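Local coordinates for thioredoxin-like protein (Parabacteroides distasonis, PDB 4FO5) that belongs to the thioredoxin-like AhpC/TSA family and is classed as an oxidoreductase, but its substrate and activity are not established, at residues A[54-57]-A[58-61]. Residues are numbered along the deposited sequence; the frame is centred on the assembly and turned at random. Where two conformers were deposited one is given.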
loop_
_atom_site.group_PDB
_atom_site.type_symbol
_atom_site.label_atom_id
_atom_site.label_comp_id
_atom_site.label_asym_id
_atom_site.label_seq_id
_atom_site.Cartn_x
_atom_site.Cartn_y
_atom_site.Cartn_z
ATOM N N LEU A 54 -9.570 -3.362 -1.134
ATOM C CA LEU A 54 -8.512 -3.088 -2.121
ATOM C C LEU A 54 -7.839 -4.384 -2.620
ATOM O O LEU A 54 -7.713 -4.554 -3.832
ATOM C CB LEU A 54 -7.446 -2.128 -1.561
ATOM C CG LEU A 54 -7.914 -0.679 -1.312
ATOM C CD1 LEU A 54 -6.932 0.048 -0.404
ATOM C CD2 LEU A 54 -8.142 0.086 -2.622
ATOM N N ALA A 55 -7.422 -5.293 -1.708
ATOM C CA ALA A 55 -6.774 -6.561 -2.104
ATOM C C ALA A 55 -7.680 -7.369 -3.045
ATOM O O ALA A 55 -7.185 -7.883 -4.047
ATOM C CB ALA A 55 -6.397 -7.385 -0.882
ATOM N N ASN A 56 -9.006 -7.428 -2.772
ATOM C CA ASN A 56 -9.893 -8.179 -3.660
ATOM C C ASN A 56 -10.071 -7.446 -5.012
ATOM O O ASN A 56 -10.221 -8.115 -6.031
ATOM C CB ASN A 56 -11.218 -8.511 -2.976
ATOM C CG ASN A 56 -11.031 -9.631 -1.970
ATOM O OD1 ASN A 56 -10.994 -10.818 -2.314
ATOM N ND2 ASN A 56 -10.770 -9.282 -0.731
ATOM N N GLU A 57 -9.984 -6.110 -5.048
ATOM C CA GLU A 57 -10.071 -5.388 -6.310
ATOM C C GLU A 57 -8.843 -5.656 -7.197
ATOM O O GLU A 57 -8.994 -5.772 -8.403
ATOM C CB GLU A 57 -10.206 -3.885 -6.053
ATOM C CG GLU A 57 -10.840 -3.129 -7.204
ATOM C CD GLU A 57 -12.314 -3.402 -7.464
ATOM O OE1 GLU A 57 -13.019 -3.930 -6.570
ATOM O OE2 GLU A 57 -12.753 -3.133 -8.603
ATOM N N VAL A 58 -7.640 -5.735 -6.591
ATOM C CA VAL A 58 -6.359 -5.960 -7.280
ATOM C C VAL A 58 -6.368 -7.343 -7.916
ATOM O O VAL A 58 -5.853 -7.487 -9.025
ATOM C CB VAL A 58 -5.122 -5.726 -6.363
ATOM C CG1 VAL A 58 -3.812 -6.132 -7.051
ATOM C CG2 VAL A 58 -5.042 -4.270 -5.925
ATOM N N ASN A 59 -7.046 -8.329 -7.278
ATOM C CA ASN A 59 -7.187 -9.696 -7.801
ATOM C C ASN A 59 -7.927 -9.734 -9.152
ATOM O O ASN A 59 -7.851 -10.756 -9.838
ATOM C CB ASN A 59 -7.886 -10.633 -6.785
ATOM C CG ASN A 59 -6.976 -11.115 -5.670
ATOM O OD1 ASN A 59 -5.761 -11.287 -5.837
ATOM N ND2 ASN A 59 -7.547 -11.364 -4.504
ATOM N N LYS A 60 -8.634 -8.644 -9.534
ATOM C CA LYS A 60 -9.343 -8.578 -10.830
ATOM C C LYS A 60 -8.354 -8.333 -11.979
ATOM O O LYS A 60 -8.704 -8.569 -13.131
ATOM C CB LYS A 60 -10.419 -7.466 -10.848
ATOM C CG LYS A 60 -11.609 -7.690 -9.926
ATOM C CD LYS A 60 -12.574 -6.514 -10.016
ATOM C CE LYS A 60 -13.546 -6.486 -8.866
ATOM N NZ LYS A 60 -14.476 -5.329 -8.954
ATOM N N PHE A 61 -7.144 -7.830 -11.662
ATOM C CA PHE A 61 -6.090 -7.513 -12.636
ATOM C C PHE A 61 -4.893 -8.475 -12.546
ATOM O O PHE A 61 -4.668 -9.108 -11.514
ATOM C CB PHE A 61 -5.601 -6.061 -12.426
ATOM C CG PHE A 61 -6.669 -5.014 -12.641
ATOM C CD1 PHE A 61 -6.893 -4.476 -13.901
ATOM C CD2 PHE A 61 -7.466 -4.583 -11.587
ATOM C CE1 PHE A 61 -7.914 -3.543 -14.110
ATOM C CE2 PHE A 61 -8.481 -3.643 -11.794
ATOM C CZ PHE A 61 -8.701 -3.135 -13.054
#
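The C-terminal end of helix 45-58 in this thioredoxin-like fold, where Glu57 and Lys60 form a salt bridge, illustrates how a helix gives way to a turn. Two i to i+4 bonds carry the helix to its last residues: Val58 N donates to Leu54 O at 3.0 Å, and Asn59 N reaches Ala55 O over a longer 3.3 Å. The pattern then tightens to i to i+3, with Lys60 N bonded to Glu57 O (3.1 Å) from well above the carbonyl plane. A type I turn from Val58 to Phe61 follows, closed by Phe61 N on Val58 O. Glu57 O also lies 3.7 Å from CD2 of Phe61, at the ring edge and near its plane.

Lys60 runs extended beyond CG alongside this carbonyl, whereas Glu57, with CG anti to its own N (chi1 -157°), bends at chi2 to bring its carboxylate to the ammonium. Lys60 NZ meets Glu57 OE2 at 2.8 Å, 35° out of the carboxylate plane. Because OE2 also bonds to Thr137 OG1, an alanine replacing Glu57 would probably leave both the lysine charge and the threonine hydroxyl without this partner.

Val58 packs on Ile66 and Met68 of strand 66-72 and on Leu36 of strand 34-40, while Phe61 touches Ile66; the turn leads from helix 45-58 toward strand 66-72, and Val58 (on Leu136) and Phe61 (on Thr137 and Leu140) pack against helix 133-140.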